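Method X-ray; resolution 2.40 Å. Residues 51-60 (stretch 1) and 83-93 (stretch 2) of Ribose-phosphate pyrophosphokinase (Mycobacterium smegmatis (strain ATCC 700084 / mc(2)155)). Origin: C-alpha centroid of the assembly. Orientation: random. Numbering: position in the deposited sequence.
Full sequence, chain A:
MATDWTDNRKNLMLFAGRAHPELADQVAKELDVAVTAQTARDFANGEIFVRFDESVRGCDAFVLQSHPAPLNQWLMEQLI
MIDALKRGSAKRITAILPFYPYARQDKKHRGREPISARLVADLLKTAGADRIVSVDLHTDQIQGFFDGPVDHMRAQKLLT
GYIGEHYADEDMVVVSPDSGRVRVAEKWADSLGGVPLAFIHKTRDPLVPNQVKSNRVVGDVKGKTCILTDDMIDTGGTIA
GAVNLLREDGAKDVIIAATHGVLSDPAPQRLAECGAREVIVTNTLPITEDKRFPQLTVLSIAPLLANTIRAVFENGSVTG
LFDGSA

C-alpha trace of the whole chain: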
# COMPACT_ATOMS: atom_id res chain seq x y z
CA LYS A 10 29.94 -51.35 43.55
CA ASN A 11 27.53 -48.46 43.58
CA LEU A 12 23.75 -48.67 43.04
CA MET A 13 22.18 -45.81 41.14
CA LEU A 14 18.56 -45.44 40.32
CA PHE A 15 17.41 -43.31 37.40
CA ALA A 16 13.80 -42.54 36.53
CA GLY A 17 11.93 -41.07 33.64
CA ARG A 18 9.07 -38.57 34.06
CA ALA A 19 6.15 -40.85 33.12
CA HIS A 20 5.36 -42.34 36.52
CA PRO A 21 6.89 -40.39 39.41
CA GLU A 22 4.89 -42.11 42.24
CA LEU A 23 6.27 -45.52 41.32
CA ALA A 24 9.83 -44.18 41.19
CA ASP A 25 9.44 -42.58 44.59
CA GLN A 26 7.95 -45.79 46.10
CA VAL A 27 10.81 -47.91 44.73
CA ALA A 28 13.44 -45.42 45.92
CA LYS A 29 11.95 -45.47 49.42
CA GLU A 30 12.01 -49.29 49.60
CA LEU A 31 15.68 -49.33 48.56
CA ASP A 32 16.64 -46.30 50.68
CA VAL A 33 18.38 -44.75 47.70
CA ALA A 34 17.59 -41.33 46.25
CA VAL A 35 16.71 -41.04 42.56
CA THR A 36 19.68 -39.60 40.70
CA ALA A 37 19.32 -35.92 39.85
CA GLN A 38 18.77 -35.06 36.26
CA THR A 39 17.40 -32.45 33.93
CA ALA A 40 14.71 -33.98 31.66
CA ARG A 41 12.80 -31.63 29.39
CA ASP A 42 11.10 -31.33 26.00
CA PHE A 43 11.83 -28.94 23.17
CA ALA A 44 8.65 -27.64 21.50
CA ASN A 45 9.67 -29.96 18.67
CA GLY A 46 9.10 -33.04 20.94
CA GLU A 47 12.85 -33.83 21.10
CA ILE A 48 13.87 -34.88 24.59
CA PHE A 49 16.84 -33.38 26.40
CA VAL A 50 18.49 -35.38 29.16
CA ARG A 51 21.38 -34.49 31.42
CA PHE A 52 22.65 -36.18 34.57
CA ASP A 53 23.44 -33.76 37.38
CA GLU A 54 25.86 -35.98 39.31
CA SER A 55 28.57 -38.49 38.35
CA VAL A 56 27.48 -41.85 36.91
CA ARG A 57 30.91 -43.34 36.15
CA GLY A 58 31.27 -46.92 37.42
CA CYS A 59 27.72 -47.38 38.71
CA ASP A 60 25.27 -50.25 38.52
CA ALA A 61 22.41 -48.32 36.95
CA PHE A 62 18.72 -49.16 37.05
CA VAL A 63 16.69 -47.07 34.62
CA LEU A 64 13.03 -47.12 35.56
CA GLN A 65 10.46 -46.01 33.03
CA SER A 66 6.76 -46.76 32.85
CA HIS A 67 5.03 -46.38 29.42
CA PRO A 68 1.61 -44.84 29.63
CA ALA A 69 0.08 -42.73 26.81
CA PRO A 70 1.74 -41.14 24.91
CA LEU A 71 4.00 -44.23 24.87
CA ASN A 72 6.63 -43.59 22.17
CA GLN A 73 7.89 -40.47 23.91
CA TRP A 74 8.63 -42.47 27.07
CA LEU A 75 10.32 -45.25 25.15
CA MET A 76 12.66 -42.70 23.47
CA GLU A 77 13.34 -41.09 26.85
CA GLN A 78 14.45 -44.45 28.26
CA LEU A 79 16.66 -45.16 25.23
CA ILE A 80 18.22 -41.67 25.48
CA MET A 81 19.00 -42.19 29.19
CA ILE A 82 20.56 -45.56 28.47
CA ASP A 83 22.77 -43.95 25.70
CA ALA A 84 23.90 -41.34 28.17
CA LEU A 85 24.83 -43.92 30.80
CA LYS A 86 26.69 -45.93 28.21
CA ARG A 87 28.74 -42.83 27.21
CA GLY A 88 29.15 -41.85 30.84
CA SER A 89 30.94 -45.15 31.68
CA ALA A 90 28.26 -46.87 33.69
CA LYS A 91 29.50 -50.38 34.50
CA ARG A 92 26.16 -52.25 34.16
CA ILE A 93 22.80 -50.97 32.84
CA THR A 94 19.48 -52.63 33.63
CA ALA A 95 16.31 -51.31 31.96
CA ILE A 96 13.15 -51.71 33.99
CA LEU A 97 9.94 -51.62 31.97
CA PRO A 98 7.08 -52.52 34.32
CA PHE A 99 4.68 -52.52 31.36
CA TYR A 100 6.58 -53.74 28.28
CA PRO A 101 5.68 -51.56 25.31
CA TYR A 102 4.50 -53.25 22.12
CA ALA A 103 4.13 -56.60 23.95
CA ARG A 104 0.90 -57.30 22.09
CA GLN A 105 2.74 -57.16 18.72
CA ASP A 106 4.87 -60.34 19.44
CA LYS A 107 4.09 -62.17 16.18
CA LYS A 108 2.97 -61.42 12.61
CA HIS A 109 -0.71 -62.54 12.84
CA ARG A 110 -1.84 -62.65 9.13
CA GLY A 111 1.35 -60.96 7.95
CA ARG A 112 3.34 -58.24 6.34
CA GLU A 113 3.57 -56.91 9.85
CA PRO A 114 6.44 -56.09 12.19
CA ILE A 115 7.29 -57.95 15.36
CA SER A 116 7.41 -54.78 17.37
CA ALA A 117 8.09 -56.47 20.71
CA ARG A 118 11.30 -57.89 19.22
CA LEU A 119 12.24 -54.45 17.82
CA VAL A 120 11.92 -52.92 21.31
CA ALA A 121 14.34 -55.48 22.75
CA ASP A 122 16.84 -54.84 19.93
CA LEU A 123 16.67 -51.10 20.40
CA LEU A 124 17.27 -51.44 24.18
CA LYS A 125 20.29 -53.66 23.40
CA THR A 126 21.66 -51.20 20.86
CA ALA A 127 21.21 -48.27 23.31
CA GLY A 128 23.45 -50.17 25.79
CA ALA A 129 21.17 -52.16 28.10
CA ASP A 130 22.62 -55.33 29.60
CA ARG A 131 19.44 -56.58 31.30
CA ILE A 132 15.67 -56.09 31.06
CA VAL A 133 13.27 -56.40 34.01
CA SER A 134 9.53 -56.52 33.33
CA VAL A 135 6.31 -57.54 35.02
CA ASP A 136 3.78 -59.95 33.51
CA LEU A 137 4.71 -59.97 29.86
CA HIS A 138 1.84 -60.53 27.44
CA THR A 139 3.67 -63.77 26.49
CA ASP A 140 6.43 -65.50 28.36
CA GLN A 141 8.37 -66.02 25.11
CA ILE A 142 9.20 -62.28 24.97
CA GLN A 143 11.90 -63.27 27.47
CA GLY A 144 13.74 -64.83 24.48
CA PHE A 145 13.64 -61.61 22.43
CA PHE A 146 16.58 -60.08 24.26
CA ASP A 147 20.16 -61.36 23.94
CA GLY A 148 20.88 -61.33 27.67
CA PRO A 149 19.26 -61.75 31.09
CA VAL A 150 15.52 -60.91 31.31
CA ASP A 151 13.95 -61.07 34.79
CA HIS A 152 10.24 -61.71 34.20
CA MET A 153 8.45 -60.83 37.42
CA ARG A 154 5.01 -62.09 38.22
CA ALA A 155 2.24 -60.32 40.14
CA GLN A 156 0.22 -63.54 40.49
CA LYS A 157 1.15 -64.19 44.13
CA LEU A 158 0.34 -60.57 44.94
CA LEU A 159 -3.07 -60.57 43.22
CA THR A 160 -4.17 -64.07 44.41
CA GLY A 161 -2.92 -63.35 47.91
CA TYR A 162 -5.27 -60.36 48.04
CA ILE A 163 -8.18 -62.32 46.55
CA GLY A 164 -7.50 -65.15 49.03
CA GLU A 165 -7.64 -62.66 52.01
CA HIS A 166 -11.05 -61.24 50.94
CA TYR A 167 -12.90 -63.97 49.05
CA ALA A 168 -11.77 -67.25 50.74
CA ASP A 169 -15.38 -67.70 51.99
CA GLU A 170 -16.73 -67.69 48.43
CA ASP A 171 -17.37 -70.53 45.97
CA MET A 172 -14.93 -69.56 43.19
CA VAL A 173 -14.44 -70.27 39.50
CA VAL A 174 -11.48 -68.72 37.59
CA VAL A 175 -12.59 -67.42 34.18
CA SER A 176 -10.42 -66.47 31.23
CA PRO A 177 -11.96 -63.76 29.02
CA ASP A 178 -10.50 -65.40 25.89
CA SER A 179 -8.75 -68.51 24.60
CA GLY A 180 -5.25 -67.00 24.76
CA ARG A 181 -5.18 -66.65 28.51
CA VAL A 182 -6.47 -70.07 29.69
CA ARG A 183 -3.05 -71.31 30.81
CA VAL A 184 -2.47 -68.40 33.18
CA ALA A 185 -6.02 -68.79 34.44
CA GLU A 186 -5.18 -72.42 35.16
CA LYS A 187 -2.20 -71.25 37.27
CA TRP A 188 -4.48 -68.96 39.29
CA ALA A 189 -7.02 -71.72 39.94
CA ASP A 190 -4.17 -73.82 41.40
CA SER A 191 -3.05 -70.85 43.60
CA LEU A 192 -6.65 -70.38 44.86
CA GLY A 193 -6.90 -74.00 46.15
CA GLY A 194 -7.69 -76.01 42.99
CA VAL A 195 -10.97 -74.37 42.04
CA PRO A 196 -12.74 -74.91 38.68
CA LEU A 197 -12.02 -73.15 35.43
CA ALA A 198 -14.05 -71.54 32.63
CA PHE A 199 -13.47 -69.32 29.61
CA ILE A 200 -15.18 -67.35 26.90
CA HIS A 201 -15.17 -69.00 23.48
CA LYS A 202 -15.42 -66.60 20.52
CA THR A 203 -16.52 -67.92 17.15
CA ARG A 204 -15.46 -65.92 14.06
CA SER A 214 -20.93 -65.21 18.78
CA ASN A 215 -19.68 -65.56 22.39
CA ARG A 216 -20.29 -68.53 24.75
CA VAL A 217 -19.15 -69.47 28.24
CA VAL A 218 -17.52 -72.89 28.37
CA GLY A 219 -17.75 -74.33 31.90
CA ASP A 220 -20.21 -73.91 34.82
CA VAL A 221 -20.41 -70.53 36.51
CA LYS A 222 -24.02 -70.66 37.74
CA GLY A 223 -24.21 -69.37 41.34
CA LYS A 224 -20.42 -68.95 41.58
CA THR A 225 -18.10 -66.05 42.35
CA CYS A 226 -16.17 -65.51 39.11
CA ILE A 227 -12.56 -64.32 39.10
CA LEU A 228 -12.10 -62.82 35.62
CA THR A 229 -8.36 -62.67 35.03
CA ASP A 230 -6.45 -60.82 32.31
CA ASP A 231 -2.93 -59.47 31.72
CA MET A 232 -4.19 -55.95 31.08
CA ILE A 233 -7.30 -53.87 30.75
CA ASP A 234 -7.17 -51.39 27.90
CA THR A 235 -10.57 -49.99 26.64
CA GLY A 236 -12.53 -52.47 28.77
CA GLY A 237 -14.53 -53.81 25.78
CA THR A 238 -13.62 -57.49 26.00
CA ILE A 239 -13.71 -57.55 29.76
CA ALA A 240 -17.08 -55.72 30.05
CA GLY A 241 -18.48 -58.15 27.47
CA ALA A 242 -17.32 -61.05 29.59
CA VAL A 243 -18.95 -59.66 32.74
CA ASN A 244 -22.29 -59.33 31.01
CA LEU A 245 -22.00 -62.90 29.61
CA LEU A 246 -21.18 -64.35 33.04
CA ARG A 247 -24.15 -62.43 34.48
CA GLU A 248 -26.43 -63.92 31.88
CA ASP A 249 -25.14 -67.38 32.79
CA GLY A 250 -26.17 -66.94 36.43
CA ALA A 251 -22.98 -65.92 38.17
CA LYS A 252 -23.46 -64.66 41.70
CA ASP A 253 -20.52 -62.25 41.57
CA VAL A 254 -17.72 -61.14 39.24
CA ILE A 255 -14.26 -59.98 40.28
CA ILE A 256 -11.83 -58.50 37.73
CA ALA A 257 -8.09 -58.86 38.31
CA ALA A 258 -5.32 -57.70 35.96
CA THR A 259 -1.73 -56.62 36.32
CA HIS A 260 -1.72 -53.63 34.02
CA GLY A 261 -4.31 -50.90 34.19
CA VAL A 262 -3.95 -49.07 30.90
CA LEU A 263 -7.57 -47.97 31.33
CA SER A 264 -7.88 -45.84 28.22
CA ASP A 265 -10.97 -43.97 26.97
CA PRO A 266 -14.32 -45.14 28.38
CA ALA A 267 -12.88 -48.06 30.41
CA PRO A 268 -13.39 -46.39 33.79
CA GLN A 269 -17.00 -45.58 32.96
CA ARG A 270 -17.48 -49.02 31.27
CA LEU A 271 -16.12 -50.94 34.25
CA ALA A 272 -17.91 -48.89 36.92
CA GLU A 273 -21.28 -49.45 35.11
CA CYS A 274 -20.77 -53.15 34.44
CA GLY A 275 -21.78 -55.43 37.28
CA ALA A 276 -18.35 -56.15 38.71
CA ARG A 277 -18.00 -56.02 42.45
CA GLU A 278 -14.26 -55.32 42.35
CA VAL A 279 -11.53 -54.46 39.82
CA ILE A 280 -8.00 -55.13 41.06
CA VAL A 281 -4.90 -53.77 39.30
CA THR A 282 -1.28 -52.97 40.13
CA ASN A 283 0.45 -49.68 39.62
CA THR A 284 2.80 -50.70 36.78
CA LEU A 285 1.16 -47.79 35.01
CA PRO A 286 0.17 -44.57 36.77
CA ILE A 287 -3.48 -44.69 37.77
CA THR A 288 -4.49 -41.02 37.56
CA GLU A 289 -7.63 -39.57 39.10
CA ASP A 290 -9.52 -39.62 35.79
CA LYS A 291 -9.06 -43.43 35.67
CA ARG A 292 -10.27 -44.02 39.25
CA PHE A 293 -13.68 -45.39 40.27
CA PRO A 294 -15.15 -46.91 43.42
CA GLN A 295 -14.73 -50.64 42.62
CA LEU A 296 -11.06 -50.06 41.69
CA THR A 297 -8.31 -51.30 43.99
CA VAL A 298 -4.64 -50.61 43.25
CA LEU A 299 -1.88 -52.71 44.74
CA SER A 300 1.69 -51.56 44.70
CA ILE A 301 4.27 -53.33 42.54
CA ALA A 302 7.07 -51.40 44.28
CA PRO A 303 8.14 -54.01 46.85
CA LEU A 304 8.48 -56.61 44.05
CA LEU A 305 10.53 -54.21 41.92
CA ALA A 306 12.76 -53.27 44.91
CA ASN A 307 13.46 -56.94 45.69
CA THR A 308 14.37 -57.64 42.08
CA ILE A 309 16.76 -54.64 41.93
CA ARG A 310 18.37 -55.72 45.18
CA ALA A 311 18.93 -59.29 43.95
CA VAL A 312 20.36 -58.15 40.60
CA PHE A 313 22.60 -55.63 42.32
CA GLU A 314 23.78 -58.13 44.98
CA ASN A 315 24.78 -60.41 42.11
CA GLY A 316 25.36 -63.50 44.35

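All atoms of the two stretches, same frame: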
# COMPACT_ATOMS: atom_id res chain seq x y z
N ARG A 51 20.05 -34.70 30.88
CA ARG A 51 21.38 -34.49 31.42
C ARG A 51 21.47 -34.94 32.86
O ARG A 51 20.62 -34.61 33.65
CB ARG A 51 21.76 -33.03 31.34
CG ARG A 51 23.22 -32.78 31.70
CD ARG A 51 23.56 -31.30 31.61
NE ARG A 51 22.64 -30.55 32.46
CZ ARG A 51 22.14 -29.35 32.21
NH1 ARG A 51 22.46 -28.67 31.10
NH2 ARG A 51 21.29 -28.83 33.08
N PHE A 52 22.50 -35.71 33.20
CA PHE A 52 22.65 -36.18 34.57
C PHE A 52 23.39 -35.12 35.37
O PHE A 52 24.38 -34.58 34.91
CB PHE A 52 23.36 -37.51 34.64
CG PHE A 52 22.61 -38.60 33.95
CD1 PHE A 52 21.29 -38.89 34.30
CD2 PHE A 52 23.21 -39.35 32.94
CE1 PHE A 52 20.60 -39.89 33.66
CE2 PHE A 52 22.51 -40.35 32.29
CZ PHE A 52 21.21 -40.61 32.64
N ASP A 53 22.90 -34.85 36.57
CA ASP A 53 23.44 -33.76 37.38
C ASP A 53 24.35 -34.22 38.51
O ASP A 53 24.72 -33.43 39.36
CB ASP A 53 22.30 -32.87 37.84
CG ASP A 53 21.62 -32.13 36.66
OD1 ASP A 53 22.31 -31.77 35.66
OD2 ASP A 53 20.41 -31.92 36.71
N GLU A 54 24.78 -35.48 38.47
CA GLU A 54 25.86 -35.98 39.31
C GLU A 54 26.60 -37.06 38.54
O GLU A 54 26.13 -37.47 37.46
CB GLU A 54 25.33 -36.50 40.66
CG GLU A 54 24.05 -37.31 40.57
CD GLU A 54 23.53 -37.81 41.93
OE1 GLU A 54 24.24 -38.61 42.58
OE2 GLU A 54 22.40 -37.42 42.35
N SER A 55 27.75 -37.50 39.06
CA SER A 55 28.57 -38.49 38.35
C SER A 55 27.89 -39.84 38.25
O SER A 55 27.24 -40.26 39.20
CB SER A 55 29.96 -38.68 38.99
OG SER A 55 30.84 -39.34 38.06
N VAL A 56 28.03 -40.50 37.10
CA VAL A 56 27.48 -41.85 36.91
C VAL A 56 28.53 -42.88 36.56
O VAL A 56 28.24 -44.05 36.39
CB VAL A 56 26.38 -41.84 35.85
CG1 VAL A 56 25.28 -40.87 36.23
CG2 VAL A 56 26.93 -41.46 34.48
N ARG A 57 29.78 -42.47 36.49
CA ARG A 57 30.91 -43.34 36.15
C ARG A 57 31.02 -44.49 37.14
O ARG A 57 30.94 -44.29 38.34
CB ARG A 57 32.15 -42.43 36.07
CG ARG A 57 33.43 -43.13 35.74
CD ARG A 57 34.63 -42.20 35.78
NE ARG A 57 34.92 -41.69 34.45
CZ ARG A 57 34.51 -40.51 34.00
NH1 ARG A 57 33.77 -39.67 34.76
NH2 ARG A 57 34.85 -40.14 32.77
N GLY A 58 31.06 -45.71 36.62
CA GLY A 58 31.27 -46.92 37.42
C GLY A 58 30.09 -47.51 38.16
O GLY A 58 30.25 -48.54 38.83
N CYS A 59 28.90 -46.95 37.98
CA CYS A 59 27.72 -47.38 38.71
C CYS A 59 27.01 -48.61 38.10
O CYS A 59 27.16 -48.94 36.93
CB CYS A 59 26.73 -46.22 38.81
SG CYS A 59 25.78 -45.86 37.29
N ASP A 60 26.24 -49.27 38.94
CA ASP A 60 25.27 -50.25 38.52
C ASP A 60 23.96 -49.48 38.42
O ASP A 60 23.41 -49.07 39.43
CB ASP A 60 25.18 -51.38 39.55
CG ASP A 60 26.43 -52.25 39.58
OD1 ASP A 60 27.58 -51.73 39.66
OD2 ASP A 60 26.28 -53.48 39.55
N ASP A 83 21.65 -44.49 26.51
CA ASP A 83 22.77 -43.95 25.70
C ASP A 83 23.69 -43.10 26.55
O ASP A 83 24.92 -43.19 26.45
CB ASP A 83 22.23 -43.13 24.49
CG ASP A 83 23.39 -42.42 23.58
OD1 ASP A 83 24.01 -41.39 24.01
OD2 ASP A 83 23.64 -42.83 22.41
N ALA A 84 23.11 -42.22 27.35
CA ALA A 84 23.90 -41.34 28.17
C ALA A 84 24.70 -42.09 29.23
O ALA A 84 25.84 -41.75 29.51
CB ALA A 84 23.00 -40.28 28.80
N LEU A 85 24.11 -43.11 29.83
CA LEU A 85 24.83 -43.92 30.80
C LEU A 85 25.92 -44.74 30.13
O LEU A 85 26.98 -44.94 30.70
CB LEU A 85 23.88 -44.88 31.52
CG LEU A 85 22.89 -44.22 32.47
CD1 LEU A 85 21.76 -45.18 32.79
CD2 LEU A 85 23.54 -43.77 33.76
N LYS A 86 25.66 -45.23 28.93
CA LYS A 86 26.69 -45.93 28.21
C LYS A 86 27.90 -45.03 27.89
O LYS A 86 29.05 -45.46 28.08
CB LYS A 86 26.13 -46.53 26.95
CG LYS A 86 27.18 -47.13 26.04
CD LYS A 86 26.58 -47.99 24.91
CE LYS A 86 26.55 -47.32 23.55
NZ LYS A 86 25.27 -46.62 23.19
N ARG A 87 27.65 -43.79 27.47
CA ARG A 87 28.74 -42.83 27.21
C ARG A 87 29.34 -42.20 28.45
O ARG A 87 30.41 -41.60 28.36
CB ARG A 87 28.28 -41.74 26.26
CG ARG A 87 27.95 -42.37 24.94
CD ARG A 87 27.56 -41.40 23.86
NE ARG A 87 28.23 -41.89 22.66
CZ ARG A 87 27.71 -42.66 21.72
NH1 ARG A 87 26.43 -43.01 21.73
NH2 ARG A 87 28.49 -43.04 20.71
N GLY A 88 28.64 -42.30 29.59
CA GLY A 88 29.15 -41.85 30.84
C GLY A 88 29.85 -42.92 31.64
O GLY A 88 30.06 -42.72 32.83
N SER A 89 30.16 -44.06 31.03
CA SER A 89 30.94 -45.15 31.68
C SER A 89 30.26 -45.81 32.84
O SER A 89 30.93 -46.13 33.83
CB SER A 89 32.37 -44.68 32.10
OG SER A 89 33.10 -44.27 30.95
N ALA A 90 28.95 -45.98 32.76
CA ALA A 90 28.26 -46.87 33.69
C ALA A 90 28.75 -48.32 33.47
O ALA A 90 29.02 -48.74 32.36
CB ALA A 90 26.78 -46.80 33.49
N LYS A 91 28.94 -49.04 34.55
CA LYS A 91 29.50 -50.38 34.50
C LYS A 91 28.47 -51.39 33.97
O LYS A 91 28.75 -52.13 33.06
CB LYS A 91 30.01 -50.76 35.90
CG LYS A 91 30.85 -52.01 35.93
CD LYS A 91 31.47 -52.18 37.29
CE LYS A 91 32.79 -51.48 37.47
NZ LYS A 91 32.94 -51.25 38.94
N ARG A 92 27.26 -51.35 34.51
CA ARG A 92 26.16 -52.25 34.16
C ARG A 92 24.87 -51.43 34.07
O ARG A 92 24.61 -50.60 34.94
CB ARG A 92 26.00 -53.26 35.28
CG ARG A 92 26.86 -54.48 35.16
CD ARG A 92 26.94 -55.25 36.51
NE ARG A 92 28.31 -55.75 36.67
CZ ARG A 92 29.20 -55.40 37.61
NH1 ARG A 92 28.92 -54.57 38.60
NH2 ARG A 92 30.43 -55.96 37.57
N ILE A 93 24.06 -51.67 33.04
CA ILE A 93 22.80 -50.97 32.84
C ILE A 93 21.63 -51.96 32.76
O ILE A 93 21.59 -52.80 31.88
CB ILE A 93 22.82 -50.13 31.56
CG1 ILE A 93 24.00 -49.19 31.61
CG2 ILE A 93 21.54 -49.31 31.42
CD1 ILE A 93 24.30 -48.55 30.29

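The strongest polar link between the stretches is the salt bridge of Asp60 and Arg92, with Arg92 NH1 donating to Asp60 OD2 at 3.0 Å and an angle of 159°. The carboxylate oxygen lies at the edge of the guanidinium, near its plane, where the N-H bonds point. The pairing follows from the backbone: Asp60 and Arg92 form a parallel bridge, their CA atoms 4.9 Å apart, and both side chains leave the same face of the sheet, so the opposite charges at the ends of the two side chains can meet.

Backbone bonds lead up to that bridge. Gly58 N donates to Ser89 O at 2.8 Å and 173°, short and almost straight. One residue on, Cys59 O accepts twice, from Lys91 N at 3.0 Å with a bent angle of 138°, and from Arg92 N at 3.4 Å, a straighter but weak bond. A single carbonyl thus receives two successive amides where stretch 2 enters its strand. The register advances evenly, Arg57 beside Ser89, Gly58 beside Ala90, Asp60 beside Arg92.

Each chain has to turn to reach this alignment. In stretch 1 a type II turn runs from Val56 to Cys59, closed by a weak bond from Cys59 N to Val56 O at 3.4 Å; Gly58 occupies its third position with phi 81°, a value that favours glycine. In stretch 2 the helix gives way at Gly88, and Ala90 N still reaches back to Leu85 O at 3.0 Å as the chain swings toward the strand. Glycine suits the close approach here: an ideal CB on Gly88 would lie 3.0 Å from Val56 CG2, a tight fit. The Gly88 carbonyl also faces the turn, its O 3.5 Å from Arg57 CA in a CA-H...O contact.

Beyond these polar contacts, apolar side chains fill the space between stretch 1 and the helix. Phe52 points toward stretch 2 and brings CE2 to 3.5 Å from Ala84 CB and 3.9 Å from Leu85 CD2; both meet the ring obliquely. Leu85 starts sideways, but its end comes nearer, and CD2 also lies 4.0 Å from Val56 CB, so one leucine methyl touches both hydrophobic residues. Nearer the strands, Cys59 SG packs 4.0 Å from Ala90 CB.

The rule to read is a combination: backbone bonds set the register, a same-face charge pair reinforces it, and buried apolar groups seat the helix.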